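Esterase A (Caulobacter crescentus, PDB 5GKV) probably hydrolyses esters, and perhaps beta-lactam-like substrates, as a serine hydrolase of the beta-lactamase and penicillin-binding protein family. Local coordinates at residues Leu99-Ala104 with Thr121-Leu126; Asp107-Phe112 with Gly175-Glu180; Ala302-Gly307 with Trp318-Met323; Ala130-Phe135 with Gly168-Thr173; Arg188-Ala193 with Glu260-Asn265. One frame throughout, in Å; residues are numbered along the deposited sequence.

Contact 1. Residues Leu99-Ala104 with Thr121-Leu126; sequences LAYDQA and TVEQAL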
# COMPACT_ATOMS: atom_id res chain seq x y z
N LEU A 99 1.75 10.86 19.09
CA LEU A 99 1.83 9.41 19.16
C LEU A 99 3.30 9.08 19.10
O LEU A 99 4.09 9.86 18.56
CB LEU A 99 1.07 8.75 17.98
CG LEU A 99 0.89 7.23 17.92
CD1 LEU A 99 -0.08 6.78 18.99
CD2 LEU A 99 0.39 6.81 16.52
N ALA A 100 3.68 7.94 19.68
CA ALA A 100 5.06 7.49 19.64
C ALA A 100 5.08 6.06 19.14
O ALA A 100 4.17 5.29 19.45
CB ALA A 100 5.75 7.59 21.01
N TYR A 101 6.11 5.72 18.35
CA TYR A 101 6.17 4.37 17.79
C TYR A 101 6.32 3.31 18.87
O TYR A 101 5.85 2.19 18.69
CB TYR A 101 7.33 4.27 16.79
CG TYR A 101 6.97 4.75 15.39
CD1 TYR A 101 5.87 4.23 14.73
CD2 TYR A 101 7.74 5.71 14.74
CE1 TYR A 101 5.53 4.66 13.47
CE2 TYR A 101 7.40 6.16 13.45
CZ TYR A 101 6.30 5.61 12.82
OH TYR A 101 5.93 6.01 11.57
N ASP A 102 6.95 3.64 19.99
CA ASP A 102 7.11 2.65 21.05
C ASP A 102 6.03 2.76 22.13
O ASP A 102 6.15 2.15 23.19
CB ASP A 102 8.52 2.75 21.66
CG ASP A 102 8.77 4.08 22.35
OD1 ASP A 102 7.92 5.00 22.26
OD2 ASP A 102 9.84 4.22 22.98
N GLN A 103 4.99 3.54 21.86
CA GLN A 103 3.83 3.65 22.74
C GLN A 103 2.95 2.41 22.60
O GLN A 103 2.74 1.91 21.49
CB GLN A 103 3.04 4.91 22.37
CG GLN A 103 1.84 5.23 23.20
CD GLN A 103 1.28 6.58 22.82
OE1 GLN A 103 1.80 7.24 21.91
NE2 GLN A 103 0.23 7.00 23.51
N ALA A 104 2.46 1.91 23.73
CA ALA A 104 1.52 0.78 23.72
C ALA A 104 0.24 1.16 23.00
O ALA A 104 -0.36 2.21 23.26
CB ALA A 104 1.21 0.33 25.15
N THR A 121 3.23 -2.53 20.99
CA THR A 121 3.42 -1.13 20.63
C THR A 121 2.89 -0.81 19.23
O THR A 121 2.59 -1.70 18.42
CB THR A 121 4.89 -0.73 20.72
OG1 THR A 121 5.65 -1.48 19.77
CG2 THR A 121 5.45 -0.97 22.13
N VAL A 122 2.80 0.50 18.95
CA VAL A 122 2.39 0.97 17.63
C VAL A 122 3.28 0.37 16.54
O VAL A 122 2.79 -0.22 15.57
CB VAL A 122 2.40 2.52 17.58
CG1 VAL A 122 2.16 3.05 16.13
CG2 VAL A 122 1.33 3.08 18.50
N GLU A 123 4.60 0.48 16.70
CA GLU A 123 5.47 0.01 15.62
C GLU A 123 5.46 -1.51 15.50
O GLU A 123 5.64 -2.05 14.40
CB GLU A 123 6.90 0.53 15.82
CG GLU A 123 7.60 0.02 17.09
CD GLU A 123 8.83 0.83 17.44
OE1 GLU A 123 9.38 1.52 16.55
OE2 GLU A 123 9.24 0.79 18.62
N GLN A 124 5.20 -2.23 16.60
CA GLN A 124 5.05 -3.68 16.51
C GLN A 124 3.82 -4.05 15.67
O GLN A 124 3.88 -4.96 14.83
CB GLN A 124 4.96 -4.30 17.92
CG GLN A 124 6.33 -4.41 18.58
CD GLN A 124 6.27 -4.57 20.10
OE1 GLN A 124 5.20 -4.76 20.67
NE2 GLN A 124 7.42 -4.50 20.74
N ALA A 125 2.71 -3.34 15.89
CA ALA A 125 1.50 -3.58 15.12
C ALA A 125 1.71 -3.30 13.64
O ALA A 125 1.26 -4.06 12.78
CB ALA A 125 0.35 -2.70 15.64
N LEU A 126 2.39 -2.19 13.33
CA LEU A 126 2.54 -1.77 11.94
C LEU A 126 3.57 -2.60 11.19
O LEU A 126 3.53 -2.60 9.96
CB LEU A 126 2.90 -0.29 11.86
CG LEU A 126 1.81 0.67 12.34
CD1 LEU A 126 2.31 2.11 12.25
CD2 LEU A 126 0.54 0.49 11.53

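Contact 2. Residues Asp107-Phe112 with Gly175-Glu180; sequences DVWPEF and GYLAGE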
# COMPACT_ATOMS: atom_id res chain seq x y z
N ASP A 107 -2.54 2.17 25.11
CA ASP A 107 -2.57 3.52 25.67
C ASP A 107 -3.58 4.41 24.97
O ASP A 107 -4.23 5.25 25.61
CB ASP A 107 -1.18 4.15 25.63
CG ASP A 107 -1.06 5.30 26.61
OD1 ASP A 107 -0.57 6.38 26.21
OD2 ASP A 107 -1.47 5.13 27.79
N VAL A 108 -3.75 4.25 23.65
CA VAL A 108 -4.74 5.06 22.93
C VAL A 108 -6.00 4.28 22.60
O VAL A 108 -7.00 4.88 22.19
CB VAL A 108 -4.14 5.66 21.64
CG1 VAL A 108 -2.84 6.40 21.95
CG2 VAL A 108 -3.92 4.58 20.61
N TRP A 109 -6.00 2.96 22.81
CA TRP A 109 -7.11 2.08 22.44
C TRP A 109 -7.24 1.07 23.58
O TRP A 109 -6.79 -0.08 23.47
CB TRP A 109 -6.83 1.42 21.09
CG TRP A 109 -7.82 0.43 20.56
CD1 TRP A 109 -9.01 0.04 21.10
CD2 TRP A 109 -7.67 -0.33 19.35
NE1 TRP A 109 -9.62 -0.89 20.30
CE2 TRP A 109 -8.81 -1.14 19.22
CE3 TRP A 109 -6.69 -0.38 18.36
CZ2 TRP A 109 -9.00 -2.00 18.13
CZ3 TRP A 109 -6.87 -1.26 17.27
CH2 TRP A 109 -8.01 -2.05 17.18
N PRO A 110 -7.82 1.50 24.71
CA PRO A 110 -7.75 0.67 25.93
C PRO A 110 -8.30 -0.73 25.75
O PRO A 110 -7.77 -1.67 26.36
CB PRO A 110 -8.59 1.47 26.94
CG PRO A 110 -8.50 2.89 26.45
CD PRO A 110 -8.50 2.79 24.95
N GLU A 111 -9.32 -0.90 24.91
CA GLU A 111 -9.90 -2.22 24.67
C GLU A 111 -8.90 -3.18 24.04
O GLU A 111 -9.07 -4.40 24.17
CB GLU A 111 -11.13 -2.08 23.79
CG GLU A 111 -12.25 -1.24 24.43
CD GLU A 111 -12.17 0.25 24.13
OE1 GLU A 111 -11.07 0.78 23.85
OE2 GLU A 111 -13.23 0.91 24.18
N PHE A 112 -7.85 -2.67 23.38
CA PHE A 112 -6.85 -3.52 22.76
C PHE A 112 -6.07 -4.36 23.77
O PHE A 112 -5.43 -5.34 23.37
CB PHE A 112 -5.87 -2.68 21.95
CG PHE A 112 -5.08 -3.46 20.94
CD1 PHE A 112 -5.67 -3.86 19.74
CD2 PHE A 112 -3.74 -3.77 21.16
CE1 PHE A 112 -4.95 -4.58 18.79
CE2 PHE A 112 -3.01 -4.50 20.21
CZ PHE A 112 -3.62 -4.90 19.03
N GLY A 175 -5.26 -2.69 8.21
CA GLY A 175 -5.91 -1.42 7.95
C GLY A 175 -6.79 -0.98 9.10
O GLY A 175 -6.94 0.22 9.35
N TYR A 176 -7.36 -1.94 9.83
CA TYR A 176 -8.17 -1.62 11.00
C TYR A 176 -7.28 -1.30 12.19
O TYR A 176 -7.61 -0.39 12.98
CB TYR A 176 -9.12 -2.77 11.30
CG TYR A 176 -10.07 -3.05 10.15
CD1 TYR A 176 -9.68 -3.85 9.07
CD2 TYR A 176 -11.36 -2.49 10.12
CE1 TYR A 176 -10.54 -4.10 8.01
CE2 TYR A 176 -12.23 -2.74 9.07
CZ TYR A 176 -11.82 -3.55 8.02
OH TYR A 176 -12.66 -3.80 6.95
N LEU A 177 -6.15 -1.99 12.34
CA LEU A 177 -5.21 -1.65 13.40
C LEU A 177 -4.68 -0.23 13.21
O LEU A 177 -4.78 0.61 14.12
CB LEU A 177 -4.05 -2.65 13.43
CG LEU A 177 -4.38 -4.10 13.76
CD1 LEU A 177 -3.09 -4.94 13.83
CD2 LEU A 177 -5.17 -4.18 15.06
N ALA A 178 -4.10 0.05 12.04
CA ALA A 178 -3.59 1.39 11.74
C ALA A 178 -4.71 2.42 11.78
O ALA A 178 -4.54 3.52 12.33
CB ALA A 178 -2.90 1.41 10.38
N GLY A 179 -5.87 2.09 11.19
CA GLY A 179 -6.93 3.07 11.07
C GLY A 179 -7.51 3.46 12.41
O GLY A 179 -7.86 4.62 12.64
N GLU A 180 -7.61 2.50 13.33
CA GLU A 180 -8.26 2.79 14.60
C GLU A 180 -7.32 3.53 15.54
O GLU A 180 -7.75 4.43 16.27
CB GLU A 180 -8.77 1.48 15.23
CG GLU A 180 -9.50 1.64 16.56
CD GLU A 180 -10.81 2.40 16.47
OE1 GLU A 180 -11.20 2.81 15.36
OE2 GLU A 180 -11.44 2.60 17.53

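Contact 3. Residues Ala302-Gly307 with Trp318-Met323; sequences AERLRG and WGAGFM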
# COMPACT_ATOMS: atom_id res chain seq x y z
N ALA A 302 12.81 2.99 9.46
CA ALA A 302 13.87 2.16 10.03
C ALA A 302 13.40 0.72 10.17
O ALA A 302 12.24 0.45 10.49
CB ALA A 302 14.29 2.69 11.40
N GLU A 303 14.32 -0.21 9.91
CA GLU A 303 14.01 -1.63 10.03
C GLU A 303 13.58 -1.97 11.44
O GLU A 303 14.32 -1.75 12.40
CB GLU A 303 15.22 -2.47 9.64
CG GLU A 303 14.93 -3.96 9.71
CD GLU A 303 16.10 -4.79 9.24
OE1 GLU A 303 16.96 -5.12 10.07
OE2 GLU A 303 16.16 -5.11 8.03
N ARG A 304 12.38 -2.54 11.57
CA ARG A 304 11.91 -3.10 12.82
C ARG A 304 12.36 -4.54 12.99
O ARG A 304 12.82 -4.94 14.07
CB ARG A 304 10.39 -3.01 12.89
CG ARG A 304 9.86 -1.77 13.60
CD ARG A 304 10.53 -0.51 13.10
NE ARG A 304 10.05 0.70 13.77
CZ ARG A 304 10.07 1.90 13.21
NH1 ARG A 304 10.53 2.07 11.97
NH2 ARG A 304 9.62 2.95 13.91
N LEU A 305 12.23 -5.34 11.93
CA LEU A 305 12.72 -6.71 11.93
C LEU A 305 12.82 -7.19 10.49
O LEU A 305 12.24 -6.59 9.57
CB LEU A 305 11.82 -7.64 12.74
CG LEU A 305 10.56 -8.18 12.09
CD1 LEU A 305 10.03 -9.35 12.95
CD2 LEU A 305 9.50 -7.09 11.91
N ARG A 306 13.55 -8.29 10.32
CA ARG A 306 13.83 -8.86 9.01
C ARG A 306 13.93 -10.37 9.12
O ARG A 306 14.47 -10.89 10.10
CB ARG A 306 15.12 -8.28 8.43
CG ARG A 306 15.54 -8.92 7.13
CD ARG A 306 16.78 -8.27 6.57
NE ARG A 306 17.39 -9.12 5.56
CZ ARG A 306 18.41 -8.76 4.80
NH1 ARG A 306 18.92 -7.54 4.91
NH2 ARG A 306 18.91 -9.61 3.91
N GLY A 307 13.41 -11.07 8.13
CA GLY A 307 13.43 -12.52 8.12
C GLY A 307 12.26 -13.04 7.32
O GLY A 307 11.49 -12.27 6.73
N TRP A 318 10.82 -5.13 7.36
CA TRP A 318 9.69 -4.24 7.63
C TRP A 318 10.15 -3.00 8.38
O TRP A 318 10.85 -3.11 9.40
CB TRP A 318 8.63 -4.95 8.47
CG TRP A 318 7.80 -5.97 7.75
CD1 TRP A 318 7.81 -7.33 7.95
CD2 TRP A 318 6.81 -5.71 6.75
NE1 TRP A 318 6.89 -7.92 7.12
CE2 TRP A 318 6.26 -6.96 6.37
CE3 TRP A 318 6.33 -4.54 6.13
CZ2 TRP A 318 5.27 -7.07 5.40
CZ3 TRP A 318 5.35 -4.66 5.16
CH2 TRP A 318 4.83 -5.91 4.80
N GLY A 319 9.73 -1.83 7.89
CA GLY A 319 9.65 -0.63 8.69
C GLY A 319 8.31 -0.56 9.40
O GLY A 319 7.62 -1.57 9.58
N ALA A 320 7.92 0.65 9.79
CA ALA A 320 6.64 0.86 10.49
C ALA A 320 5.50 0.96 9.47
O ALA A 320 4.90 2.02 9.24
CB ALA A 320 6.72 2.08 11.39
N GLY A 321 5.17 -0.20 8.89
CA GLY A 321 4.15 -0.32 7.87
C GLY A 321 4.66 -0.27 6.44
O GLY A 321 4.01 -0.83 5.54
N PHE A 322 5.81 0.36 6.20
CA PHE A 322 6.44 0.33 4.89
C PHE A 322 7.25 -0.96 4.71
O PHE A 322 7.90 -1.44 5.65
CB PHE A 322 7.38 1.54 4.70
CG PHE A 322 6.69 2.88 4.71
CD1 PHE A 322 5.92 3.29 3.63
CD2 PHE A 322 6.87 3.77 5.78
CE1 PHE A 322 5.31 4.56 3.62
CE2 PHE A 322 6.25 5.03 5.78
CZ PHE A 322 5.47 5.42 4.70
N MET A 323 7.21 -1.52 3.51
CA MET A 323 8.15 -2.57 3.14
C MET A 323 9.45 -1.91 2.70
O MET A 323 9.45 -1.04 1.83
CB MET A 323 7.57 -3.44 2.02
CG MET A 323 8.44 -4.66 1.70
SD MET A 323 7.71 -5.78 0.48
CE MET A 323 5.98 -5.16 0.42

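Contact 4. Residues Ala130-Phe135 with Gly168-Thr173; sequences AGLSGF and GYHPVT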
# COMPACT_ATOMS: atom_id res chain seq x y z
N ALA A 130 2.16 -8.30 15.71
CA ALA A 130 1.19 -8.44 16.79
C ALA A 130 0.34 -9.70 16.70
O ALA A 130 -0.57 -9.87 17.52
CB ALA A 130 0.28 -7.21 16.86
N GLY A 131 0.57 -10.57 15.71
CA GLY A 131 -0.09 -11.86 15.72
C GLY A 131 -1.55 -11.87 15.34
O GLY A 131 -2.24 -12.85 15.62
N LEU A 132 -2.03 -10.83 14.67
CA LEU A 132 -3.45 -10.71 14.31
C LEU A 132 -3.64 -10.79 12.80
O LEU A 132 -4.49 -10.10 12.23
CB LEU A 132 -4.02 -9.41 14.87
CG LEU A 132 -3.71 -9.15 16.35
CD1 LEU A 132 -4.26 -7.78 16.81
CD2 LEU A 132 -4.23 -10.27 17.26
N SER A 133 -2.88 -11.68 12.14
CA SER A 133 -2.80 -11.72 10.68
C SER A 133 -4.17 -11.94 10.03
O SER A 133 -4.43 -11.42 8.94
CB SER A 133 -1.81 -12.81 10.25
OG SER A 133 -0.56 -12.61 10.90
N GLY A 134 -5.03 -12.70 10.69
CA GLY A 134 -6.41 -12.87 10.28
C GLY A 134 -7.16 -13.46 11.45
O GLY A 134 -6.58 -13.77 12.49
N PHE A 135 -8.47 -13.57 11.29
CA PHE A 135 -9.30 -14.23 12.30
C PHE A 135 -9.25 -15.74 12.08
O PHE A 135 -9.66 -16.22 11.02
CB PHE A 135 -10.73 -13.72 12.23
CG PHE A 135 -10.88 -12.22 12.44
CD1 PHE A 135 -10.45 -11.62 13.62
CD2 PHE A 135 -11.46 -11.42 11.47
CE1 PHE A 135 -10.60 -10.24 13.83
CE2 PHE A 135 -11.61 -10.03 11.66
CZ PHE A 135 -11.18 -9.45 12.83
N GLY A 168 4.27 -11.72 10.49
CA GLY A 168 3.23 -12.48 9.81
C GLY A 168 2.25 -11.52 9.19
O GLY A 168 1.31 -11.05 9.85
N TYR A 169 2.48 -11.21 7.92
CA TYR A 169 1.76 -10.15 7.23
C TYR A 169 0.26 -10.21 7.47
O TYR A 169 -0.36 -11.27 7.36
CB TYR A 169 2.07 -10.27 5.74
CG TYR A 169 1.38 -9.24 4.86
CD1 TYR A 169 1.73 -7.90 4.94
CD2 TYR A 169 0.44 -9.63 3.91
CE1 TYR A 169 1.12 -6.95 4.10
CE2 TYR A 169 -0.16 -8.71 3.07
CZ TYR A 169 0.18 -7.37 3.17
OH TYR A 169 -0.42 -6.48 2.34
N HIS A 170 -0.32 -9.07 7.85
CA HIS A 170 -1.74 -8.87 8.11
C HIS A 170 -2.40 -8.26 6.87
O HIS A 170 -2.44 -7.02 6.77
CB HIS A 170 -1.96 -7.91 9.28
CG HIS A 170 -1.45 -8.39 10.62
ND1 HIS A 170 -0.27 -9.08 10.77
CD2 HIS A 170 -1.95 -8.22 11.86
CE1 HIS A 170 -0.07 -9.33 12.06
NE2 HIS A 170 -1.08 -8.82 12.74
N PRO A 171 -2.92 -9.04 5.91
CA PRO A 171 -3.34 -8.42 4.64
C PRO A 171 -4.56 -7.51 4.76
O PRO A 171 -4.64 -6.52 4.03
CB PRO A 171 -3.62 -9.63 3.73
CG PRO A 171 -3.93 -10.75 4.66
CD PRO A 171 -3.07 -10.51 5.89
N VAL A 172 -5.51 -7.81 5.64
CA VAL A 172 -6.71 -7.00 5.81
C VAL A 172 -6.73 -6.31 7.18
O VAL A 172 -7.02 -5.11 7.28
CB VAL A 172 -7.98 -7.85 5.60
CG1 VAL A 172 -9.21 -6.96 5.63
CG2 VAL A 172 -7.88 -8.65 4.29
N THR A 173 -6.43 -7.06 8.24
CA THR A 173 -6.56 -6.54 9.60
C THR A 173 -5.67 -5.33 9.86
O THR A 173 -6.01 -4.49 10.69
CB THR A 173 -6.25 -7.64 10.61
OG1 THR A 173 -4.94 -8.17 10.34
CG2 THR A 173 -7.29 -8.77 10.48
O HOH W 1 -6.14 -9.92 7.51

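Contact 5. Residues Arg188-Ala193 with Glu260-Asn265; sequences RTMGTA and EIPSAN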
# COMPACT_ATOMS: atom_id res chain seq x y z
N ARG A 188 -10.20 12.12 13.22
CA ARG A 188 -10.80 11.85 11.93
C ARG A 188 -10.41 10.45 11.45
O ARG A 188 -9.43 9.87 11.90
CB ARG A 188 -10.34 12.88 10.89
CG ARG A 188 -10.62 14.35 11.23
CD ARG A 188 -9.79 15.30 10.36
NE ARG A 188 -8.36 15.17 10.61
CZ ARG A 188 -7.42 15.78 9.90
NH1 ARG A 188 -7.76 16.56 8.88
NH2 ARG A 188 -6.14 15.61 10.20
N THR A 189 -11.18 9.92 10.50
CA THR A 189 -10.73 8.70 9.84
C THR A 189 -9.49 8.98 9.00
O THR A 189 -9.20 10.13 8.65
CB THR A 189 -11.82 8.13 8.92
OG1 THR A 189 -12.04 9.03 7.82
CG2 THR A 189 -13.12 7.89 9.69
N MET A 190 -8.75 7.92 8.65
CA MET A 190 -7.60 8.11 7.78
C MET A 190 -8.00 8.74 6.46
O MET A 190 -7.33 9.65 5.96
CB MET A 190 -6.89 6.78 7.52
CG MET A 190 -5.91 6.40 8.60
SD MET A 190 -4.97 4.95 8.09
CE MET A 190 -3.71 4.98 9.35
N GLY A 191 -9.09 8.27 5.85
CA GLY A 191 -9.46 8.76 4.54
C GLY A 191 -9.83 10.23 4.58
O GLY A 191 -9.52 10.99 3.66
N THR A 192 -10.48 10.66 5.66
CA THR A 192 -10.87 12.06 5.79
C THR A 192 -9.66 12.95 6.00
O THR A 192 -9.52 13.99 5.34
CB THR A 192 -11.85 12.24 6.95
OG1 THR A 192 -13.05 11.50 6.67
CG2 THR A 192 -12.20 13.73 7.10
N ALA A 193 -8.77 12.56 6.90
CA ALA A 193 -7.55 13.33 7.11
C ALA A 193 -6.70 13.37 5.85
O ALA A 193 -6.16 14.42 5.49
CB ALA A 193 -6.76 12.77 8.28
N GLU A 260 -13.96 2.77 4.10
CA GLU A 260 -12.52 2.93 4.23
C GLU A 260 -11.92 1.61 4.68
O GLU A 260 -12.26 1.11 5.76
CB GLU A 260 -12.18 4.02 5.25
CG GLU A 260 -12.71 5.38 4.90
CD GLU A 260 -12.10 6.45 5.79
OE1 GLU A 260 -11.09 6.14 6.48
OE2 GLU A 260 -12.63 7.59 5.79
N ILE A 261 -11.05 1.04 3.85
CA ILE A 261 -10.28 -0.14 4.24
C ILE A 261 -8.82 0.22 3.98
O ILE A 261 -8.29 -0.04 2.89
CB ILE A 261 -10.74 -1.39 3.47
CG1 ILE A 261 -12.25 -1.60 3.67
CG2 ILE A 261 -9.94 -2.62 3.94
CD1 ILE A 261 -12.85 -2.78 2.91
N PRO A 262 -8.14 0.87 4.93
CA PRO A 262 -6.78 1.39 4.66
C PRO A 262 -5.73 0.31 4.39
O PRO A 262 -4.58 0.64 4.09
CB PRO A 262 -6.45 2.19 5.94
CG PRO A 262 -7.81 2.56 6.50
CD PRO A 262 -8.65 1.34 6.23
N SER A 263 -6.08 -0.97 4.50
CA SER A 263 -5.17 -2.02 4.06
C SER A 263 -5.37 -2.42 2.60
O SER A 263 -4.54 -3.17 2.07
CB SER A 263 -5.34 -3.27 4.94
OG SER A 263 -6.72 -3.58 5.11
N ALA A 264 -6.45 -1.96 1.93
CA ALA A 264 -6.84 -2.61 0.68
C ALA A 264 -7.69 -1.82 -0.32
O ALA A 264 -7.79 -2.24 -1.47
CB ALA A 264 -7.60 -3.90 0.99
N ASN A 265 -8.37 -0.73 0.07
CA ASN A 265 -9.35 -0.17 -0.86
C ASN A 265 -9.07 1.28 -1.24
O ASN A 265 -9.98 2.00 -1.66
CB ASN A 265 -10.79 -0.31 -0.33
CG ASN A 265 -11.17 0.78 0.64
OD1 ASN A 265 -10.33 1.31 1.38
ND2 ASN A 265 -12.45 1.14 0.64

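Contact 1. Residues Leu99-Ala104 with Thr121-Leu126
Glu123 N donates to Tyr101 O at 2.9 Å. One residue earlier, Val122 N donates to Gln103 O, also at 2.9 Å. Two N-H groups in the first turn of helix 122-126 are thus taken up by carbonyls of the loop 99-104, which lies before helix 105-108. Glu123 also folds over the carbonyl that its own N binds, with Glu123 CG 3.2 Å from Tyr101 O. Its chi1 of 64° sets CG between the backbone N and the carbonyl carbon. The chain then runs extended, and Glu123 OE1 ends 3.4 Å from Tyr101 CB. Carboxylate and phenol ring are nearly parallel, with planes 10° apart. Val122 uses both methyls. Val122 CG2 meets Leu99 CD1 tip to tip at 4.0 Å, while CG1 touches Tyr101 CD1. Leu126 CD1 lies at the edge of the Tyr101 ring, and Thr121 CG2 rests on Asp102 O at 3.4 Å.

The loop makes a type I turn from Ala100 to Gln103, and the helix opens with a capping box. In that box Thr121 OG1 accepts from Gln124 N, and Gln124 OE1 accepts from Thr121 N. Gln103 OE1 accepts from Ala100 N at 3.0 Å and ties off the turn, while its NE2 binds Asp107 OD1. The backbones of Ala104 and Thr121 form a single bridge.

Farther out, Glu123 OE1 forms a salt bridge with Arg304 NE, and the Tyr101 ring makes a cation-pi contact with Arg304. Helix 82-95 packs on Leu99 and Tyr101 through Val94. Helix 173-186 meets Leu99 through Ile181 and Val185.

Contact 2. Residues Asp107-Phe112 with Gly175-Glu180
Glu180 and Trp109 meet by a CH-pi contact. CG of Glu180 sits 3.7 Å from the centroid of the six-membered ring of Trp109 and only 4° off the ring normal. Glu180 CB lies beside it, 3.9 Å from Trp109 CZ3. Glu180 CG is anti to the backbone N (chi1 -179°), which carries it out over the indole. The chain then bends at chi2, and the carboxylate plane stands 71° from the ring plane. The opposite face of the indole is taken by Phe112 CD1, 3.7 Å above the plane and offset toward the rim. The indole therefore lies between an aliphatic chain and a phenyl ring.

The other contacts are apolar. Leu177 CD2 touches two rings, Phe112 CE1 at 3.8 Å and Trp109 CZ3 at 4.0 Å. Leu177 and Phe112 cross at about a right angle. The contact joins helix 173-186 to the chain just after helix 105-108, where residues 110-112 begin a 3-10 turn. Phe112 N donates to Trp109 O at 2.8 Å, which sets the two aromatic residues on one turn.

No hydrogen bond links the two segments. The polar end of Glu180 is used elsewhere. OE2 forms salt bridges with Arg184 NE and Arg183 NH2, and OE1 accepts from Trp147 NE1. Glu111 OE1, at the edge of the indole, pairs with Arg184 NH1. Glu111 OE1 and Glu180 OE2 are 6.6 Å apart, and Arg184, which pairs with both acids, probably offsets their repulsion. Glu180 combines the two chemistries: its methylenes supply the packing on tryptophan, while its charge is met by arginines of its own helix.

Contact 3. Residues Ala302-Gly307 with Trp318-Met323
Leu305 and Trp318 form an antiparallel hydrogen-bonded pair in the small two-stranded sheet of 305-306 and 315-318. Trp318 N donates to Leu305 O at 3.0 Å. Trp318 O takes two contacts from 302-307. Arg304 N donates to it at 2.7 Å from Trp318 O, and Glu303 CA makes a CA-H...O contact with the same oxygen. The Leu305 and Trp318 side chains lie side by side and point the same way, with Leu305 CD2 4.1 Å from Trp318 CB.

The segment 302-307 follows helix 294-301. The chain passes from the small sheet through residues 318-323 to strand 323-324, an outermost strand of the large antiparallel sheet. Ala320 is the centre of an inverse gamma turn on this path, closed by a weak bond from Gly321 N to Gly319 O.

The Arg304 guanidinium lies flat over Ala320. CB of Ala320 stands 3.7 Å from the guanidinium plane of Arg304, over its centre. Arg304 NH1 donates back to Ala302 O at 2.8 Å, with the acceptor 16° out of the guanidinium plane, and also to Ala299 O. With the salt bridge from Arg304 NE to Glu123 OE1, these bonds restrict the rotation of the group. Arg304 also makes a cation-pi contact with Tyr101. Ala302 O receives a CA-H...O contact from Gly319 CA as well, at 3.3 Å.

Around the pair, the Trp318 ring meets the His128 ring, and Glu303 OE2 binds Ser317 OG. The backbone of Ala320 bonds to that of Ala300.

Contact 4. Residues Ala130-Phe135 with Gly168-Thr173
Ser133 lies over one face of the His170 ring, in a loop next to the probable active site. Tyr169, just before His170, binds Lys83 NZ through its OH and touches Ser80. Ser80 and Lys83 are spaced as in the Ser-x-x-Lys motif of this family, and Tyr169 probably corresponds to the conserved active-site tyrosine of the family's second motif.

The imidazole is flat against the backbone of Leu132 and Ser133. Ser133 CA makes a CH-pi contact 3.6 Å from the centroid of the His170 ring, 10° off the ring normal. Ser133 N sits over the same face, and Gly131 N lies at the ring edge, in plane. The Leu177 side chain also packs on His170.

Two side-chain bonds hold the loops together. Ser133 OG donates to Gly168 O at 2.7 Å, from 49° above the carbonyl plane. His170 ND1 makes a weak bond to the same oxygen, so Gly168 O links the serine to the ring. Thr173 OG1 donates to Leu132 O at 2.7 Å, tilted from the carbonyl plane. A chi1 of 56° turns this hydroxyl to the Leu132 carbonyl.

Tyr169 O is buried here without a partner. Pro171 CD approaches Ser133 O at 3.5 Å. Beside it one water bridges the loops: it donates to Ser133 O at 2.7 Å and accepts from Val172 N at 2.9 Å.

Contact 5. Residues Arg188-Ala193 with Glu260-Asn265
Glu260 binds the start of helix 190-202 with both carboxylate oxygens. Thr189 OG1 donates to Glu260 OE2 at 2.6 Å, on the syn side and 18° out of the carboxylate plane. Gly191 N donates to Glu260 OE1 at 3.0 Å, from above that plane. The Glu260 chain is extended beyond CG, which carries its carboxylate across to the helix end. Gly191 has no CB, and this lets the carboxylate come close. The positive end of the helix dipole probably favours the charged acid here.

Thr189 OG1 works in two directions. It gives its proton to Glu260, and Thr189 OG1 accepts from Thr192 N at 3.1 Å. The acid thereby orients the capping hydroxyl.

Packing follows alongside. Met190 SD touches Pro262 CB at 3.8 Å, the two side chains crossing obliquely. Met190 also rests on Ala178 and Phe182 of helix 173-186 and on Leu89 of helix 82-95.

The 260-265 loop has its own fastening. Ile261 N donates to Asn265 OD1 at 2.6 Å, and Ile261 O accepts from both Ala264 N and Asn265 N. The arrangement is a threonine N-cap, with a glutamate from a loop far along the chain as second partner of the cap.

How the contacts relate
Contacts 1 and 3 are joined by the Glu123 OE1 - Arg304 NE salt bridge of 3.0 Å, and Tyr101 of contact 1 also packs on Ala320 of contact 3. Contacts 1 and 2 touch through Leu126 and Ala178, with centres about 10 Å apart. Phe112 CZ of contact 2 packs on Leu132 CD1 of contact 4 at 3.7 Å, and Gly175 N lies 3.3 Å from Ser263 CB of contact 5. Contacts 4 and 5 have centres about 17 Å apart, yet Val172 O lies 2.7 Å from Ser263 OG, a probable hydrogen bond. Both lie by the probable active site: Tyr169 OH, Pro171 O and Ser263 O each bind Lys83 NZ. Trp318 CZ2 of contact 3 also packs on Tyr169 CD1, 3.7 Å away.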